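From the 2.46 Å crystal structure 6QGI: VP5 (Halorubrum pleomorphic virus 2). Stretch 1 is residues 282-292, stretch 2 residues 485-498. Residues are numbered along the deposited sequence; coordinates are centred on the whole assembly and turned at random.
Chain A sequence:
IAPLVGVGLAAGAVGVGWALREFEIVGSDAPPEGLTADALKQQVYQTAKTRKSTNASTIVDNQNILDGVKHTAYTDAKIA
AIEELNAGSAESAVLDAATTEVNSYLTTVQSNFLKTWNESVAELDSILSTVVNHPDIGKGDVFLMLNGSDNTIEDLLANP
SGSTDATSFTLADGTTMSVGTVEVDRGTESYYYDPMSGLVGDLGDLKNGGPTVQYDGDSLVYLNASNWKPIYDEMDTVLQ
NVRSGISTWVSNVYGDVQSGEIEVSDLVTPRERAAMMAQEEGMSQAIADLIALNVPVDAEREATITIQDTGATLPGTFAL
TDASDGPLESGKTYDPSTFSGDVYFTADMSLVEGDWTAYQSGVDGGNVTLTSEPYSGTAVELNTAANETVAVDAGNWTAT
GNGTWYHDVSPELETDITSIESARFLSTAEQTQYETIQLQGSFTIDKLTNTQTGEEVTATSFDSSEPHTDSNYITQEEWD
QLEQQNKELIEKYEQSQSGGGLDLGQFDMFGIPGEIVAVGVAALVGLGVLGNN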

# COMPACT_ATOMS: atom_id res chain seq x y z
N GLY A 282 3.68 14.92 12.56
CA GLY A 282 4.29 15.83 11.60
C GLY A 282 3.81 15.57 10.18
O GLY A 282 2.61 15.62 9.91
N MET A 283 4.76 15.28 9.28
CA MET A 283 4.43 14.99 7.89
C MET A 283 3.88 13.56 7.75
O MET A 283 4.16 12.70 8.59
N SER A 284 3.09 13.33 6.68
CA SER A 284 2.51 12.03 6.33
C SER A 284 3.64 10.99 6.23
O SER A 284 4.67 11.25 5.59
N GLN A 285 3.48 9.87 6.95
CA GLN A 285 4.47 8.81 7.13
C GLN A 285 4.86 8.02 5.87
O GLN A 285 6.03 7.68 5.74
N ALA A 286 3.91 7.71 4.98
CA ALA A 286 4.21 6.91 3.78
C ALA A 286 5.27 7.59 2.88
O ALA A 286 6.16 6.88 2.40
N ILE A 287 5.23 8.93 2.71
CA ILE A 287 6.24 9.61 1.89
C ILE A 287 7.59 9.64 2.66
O ILE A 287 8.63 9.40 2.04
N ALA A 288 7.56 9.83 4.00
CA ALA A 288 8.75 9.78 4.85
C ALA A 288 9.45 8.42 4.71
O ALA A 288 10.66 8.37 4.54
N ASP A 289 8.65 7.34 4.69
CA ASP A 289 9.09 5.96 4.53
C ASP A 289 9.57 5.70 3.09
O ASP A 289 10.57 5.00 2.91
N LEU A 290 8.88 6.27 2.07
CA LEU A 290 9.27 6.14 0.66
C LEU A 290 10.61 6.84 0.37
O LEU A 290 11.38 6.33 -0.45
N ILE A 291 10.90 7.97 1.05
CA ILE A 291 12.17 8.70 0.92
C ILE A 291 13.27 7.84 1.57
O ILE A 291 14.33 7.66 0.98
N ALA A 292 12.97 7.25 2.75
CA ALA A 292 13.88 6.37 3.49
C ALA A 292 14.20 5.09 2.70
O ALA A 292 15.30 4.54 2.85
N GLN A 485 21.19 14.55 1.20
CA GLN A 485 20.09 14.35 0.25
C GLN A 485 18.81 13.92 0.96
O GLN A 485 17.72 14.35 0.56
N ASN A 486 18.94 13.10 2.01
CA ASN A 486 17.82 12.61 2.81
C ASN A 486 17.24 13.75 3.66
O ASN A 486 16.02 13.91 3.70
N LYS A 487 18.12 14.54 4.31
CA LYS A 487 17.75 15.67 5.16
C LYS A 487 17.01 16.76 4.36
O LYS A 487 16.01 17.28 4.86
N GLU A 488 17.48 17.08 3.13
CA GLU A 488 16.86 18.12 2.31
C GLU A 488 15.54 17.65 1.70
O GLU A 488 14.67 18.49 1.51
N LEU A 489 15.37 16.34 1.45
CA LEU A 489 14.10 15.80 0.93
C LEU A 489 13.03 15.82 2.02
O LEU A 489 11.88 16.14 1.73
N ILE A 490 13.42 15.49 3.27
CA ILE A 490 12.51 15.49 4.41
C ILE A 490 12.06 16.93 4.69
O ILE A 490 10.85 17.17 4.75
N GLU A 491 13.01 17.89 4.79
CA GLU A 491 12.73 19.31 5.02
C GLU A 491 11.78 19.87 3.94
O GLU A 491 10.86 20.62 4.29
N LYS A 492 11.98 19.48 2.66
CA LYS A 492 11.14 19.89 1.52
C LYS A 492 9.68 19.50 1.73
O LYS A 492 8.79 20.33 1.50
N TYR A 493 9.43 18.26 2.20
CA TYR A 493 8.08 17.76 2.45
C TYR A 493 7.50 18.34 3.73
O TYR A 493 6.29 18.60 3.78
N GLU A 494 8.35 18.57 4.76
CA GLU A 494 7.95 19.16 6.04
C GLU A 494 7.52 20.62 5.85
O GLU A 494 6.62 21.08 6.55
N GLN A 495 8.15 21.33 4.89
CA GLN A 495 7.83 22.72 4.55
C GLN A 495 6.49 22.79 3.81
O GLN A 495 5.65 23.63 4.14
N SER A 496 6.29 21.90 2.81
CA SER A 496 5.08 21.84 2.00
C SER A 496 3.84 21.39 2.78
O SER A 496 2.72 21.80 2.44
N GLN A 497 4.02 20.55 3.83
CA GLN A 497 2.91 20.00 4.63
C GLN A 497 2.53 20.86 5.85
O GLN A 497 1.76 20.40 6.70
N SER A 498 3.01 22.12 5.92
CA SER A 498 2.70 23.06 7.01
C SER A 498 2.81 24.51 6.54
O SER A 498 3.88 24.94 6.10

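Helix 285-292 and helix 485-496 run nearly antiparallel, with an angle of 163° between their directions and an axis separation of 10.4 Å at closest approach. The start of stretch 1 therefore lies beside the end of stretch 2: Met283 pairs with Glu494, Ala288 with Ile490 and Ile291 with Asn486. Together the contacts bury 525 Å².

The apolar packing rests on three side chains of stretch 1 whose CA-to-CB bonds point toward the partner, Met283, Ile287 and Ile291. The last two are one helical turn apart and so share a face. Ile291 (chi1 m, chi2 t) is a knob in a hole formed by Asn486, Leu489, Ile490 and Tyr493. Ile291 CG2 lies 3.9 Å from Leu489 CB and 3.6 Å from Asn486 ND2, Ile291 CD1 lies 3.5 Å from Tyr493 CD2, and both Ile291 CG2 (3.9 Å) and Ile291 CD1 (3.8 Å) touch Ile490 CD1. A beta-branched chain suits such a pocket because it spreads methyl groups in two directions from close to the backbone. Ile490 (m, m) leaves its backbone sideways, but its end comes nearer, and CD1 also approaches Ala288 CA at 4.3 Å; the small side chain of Ala288 adds little bulk beside it. Asn486 (chi1 t) likewise starts sideways and brings its amide end in against Ile291.

Tyr493, pointing toward stretch 1 with chi1 m, supplies a broad aromatic surface. Ile287 (t, p) lies over one face of the ring, with CG1 3.7 Å from the ring centroid and only 14° off the normal. This is a CH-pi contact, in which weakly polarised C-H groups meet the pi electrons. The tyrosine is amphipathic: its ring packs among aliphatic groups while its hydroxyl is hydrogen-bonded elsewhere in the structure.

Met283 precedes the helix and uses a long, flexible chain (p, t, m) to extend along stretch 2. Its CE lies 3.7 Å from Tyr493 CB, and its SD is 3.7 Å from Glu494 CG and 4.5 Å from Ile490 CG2. The glutamate thus contributes the aliphatic part of its chain to this contact, at an exposed position where its carboxylate need not be buried.

The polar contacts gather at the end where stretch 1 begins. Gln497 (m, t), just beyond the helix, points toward stretch 1 and uses both ends of its amide. Its OE1 accepts a hydrogen bond from Ser284 N at 2.9 Å, and its NE2 donates one to Ser284 OG at 2.8 Å. A primary amide fits here because it offers an acceptor and a donor side by side, matching the backbone NH and hydroxyl of one residue. Ser284 occupies the N-cap position, yet its side chain (p) makes no capping bond.

A single water extends this network, donating to Gln497 OE1 at 2.7 Å and to Gly282 O at 3.3 Å. It thereby links the glutamine to the backbone of stretch 1 at a second point.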

# COMPACT_ATOMS: atom_id res chain seq x y z
CB MET A 283 5.63 15.23 6.94
CG MET A 283 6.83 14.34 7.20
SD MET A 283 8.13 14.52 5.95
CE MET A 283 7.63 13.35 4.82
CB SER A 284 1.71 12.14 5.04
OG SER A 284 2.50 12.67 3.98
CB GLN A 285 4.01 7.83 8.22
CG GLN A 285 5.15 7.07 8.91
CD GLN A 285 6.31 7.96 9.31
OE1 GLN A 285 6.15 8.93 10.05
NE2 GLN A 285 7.49 7.63 8.82
CB ALA A 286 2.95 6.62 2.99
CB ILE A 287 5.82 11.00 1.32
CG1 ILE A 287 6.88 11.59 0.35
CG2 ILE A 287 5.43 11.99 2.41
CD1 ILE A 287 7.25 10.74 -0.88
CB ALA A 288 8.37 10.04 6.30
CB ASP A 289 7.96 4.99 4.92
CG ASP A 289 7.60 4.95 6.40
OD1 ASP A 289 8.39 5.47 7.23
OD2 ASP A 289 6.52 4.41 6.74
CB LEU A 290 8.18 6.69 -0.29
CG LEU A 290 6.98 5.77 -0.58
CD1 LEU A 290 5.95 6.49 -1.40
CD2 LEU A 290 7.39 4.48 -1.32
CB ILE A 291 12.10 10.14 1.52
CG1 ILE A 291 11.18 11.05 0.67
CG2 ILE A 291 13.50 10.79 1.69
CD1 ILE A 291 10.51 12.15 1.45
CB ALA A 292 13.27 6.00 4.83
CB GLN A 485 20.45 13.33 -0.83
CG GLN A 485 21.30 13.90 -1.96
CD GLN A 485 22.10 12.85 -2.70
OE1 GLN A 485 22.12 11.67 -2.35
NE2 GLN A 485 22.81 13.28 -3.74
CB ASN A 486 18.26 11.45 3.70
CG ASN A 486 17.19 10.92 4.61
OD1 ASN A 486 17.26 11.07 5.84
ND2 ASN A 486 16.16 10.30 4.04
CB LYS A 487 19.00 16.26 5.83
CG LYS A 487 18.71 17.20 7.00
CD LYS A 487 19.83 18.23 7.18
CE LYS A 487 19.45 19.32 8.15
NZ LYS A 487 20.39 20.47 8.08
CB GLU A 488 17.80 18.69 1.23
CG GLU A 488 18.31 17.71 0.17
CD GLU A 488 19.52 18.18 -0.62
OE1 GLU A 488 20.06 19.27 -0.31
OE2 GLU A 488 19.93 17.45 -1.55
CB LEU A 489 14.26 14.38 0.38
CG LEU A 489 14.68 14.25 -1.09
CD1 LEU A 489 14.95 12.80 -1.45
CD2 LEU A 489 13.62 14.83 -2.03
CB ILE A 490 13.16 14.78 5.65
CG1 ILE A 490 13.31 13.25 5.43
CG2 ILE A 490 12.45 15.10 6.97
CD1 ILE A 490 12.08 12.43 4.88
CB GLU A 491 14.03 20.13 5.07
CG GLU A 491 14.77 20.01 6.40
CD GLU A 491 16.12 20.71 6.49
OE1 GLU A 491 16.77 20.89 5.44
OE2 GLU A 491 16.52 21.05 7.63
CB LYS A 492 11.66 19.28 0.21
CG LYS A 492 12.88 19.98 -0.37
CD LYS A 492 13.49 19.18 -1.52
CE LYS A 492 14.83 19.72 -1.95
NZ LYS A 492 15.31 19.04 -3.18
CB TYR A 493 8.04 16.23 2.48
CG TYR A 493 7.89 15.63 1.10
CD1 TYR A 493 6.65 15.60 0.47
CD2 TYR A 493 8.99 15.15 0.40
CE1 TYR A 493 6.51 15.08 -0.82
CE2 TYR A 493 8.86 14.60 -0.87
CZ TYR A 493 7.61 14.59 -1.48
OH TYR A 493 7.45 14.06 -2.74
CB GLU A 494 9.09 19.06 7.06
CG GLU A 494 9.23 17.67 7.66
CD GLU A 494 9.79 17.62 9.07
OE1 GLU A 494 9.10 18.10 10.00
OE2 GLU A 494 10.90 17.07 9.24
CB GLN A 495 8.94 23.35 3.71
CG GLN A 495 10.14 23.86 4.52
CD GLN A 495 11.42 23.94 3.72
OE1 GLN A 495 11.43 24.26 2.52
NE2 GLN A 495 12.54 23.65 4.37
CB SER A 496 5.28 20.92 0.80
OG SER A 496 5.45 19.56 1.18
CB GLN A 497 3.23 18.56 5.06
CG GLN A 497 3.09 17.57 3.90
CD GLN A 497 2.99 16.13 4.32
OE1 GLN A 497 2.42 15.78 5.35
NE2 GLN A 497 3.51 15.25 3.48
CB SER A 498 3.61 22.81 8.21
OG SER A 498 4.98 22.93 7.85
O HOH W 1 0.62 16.10 7.35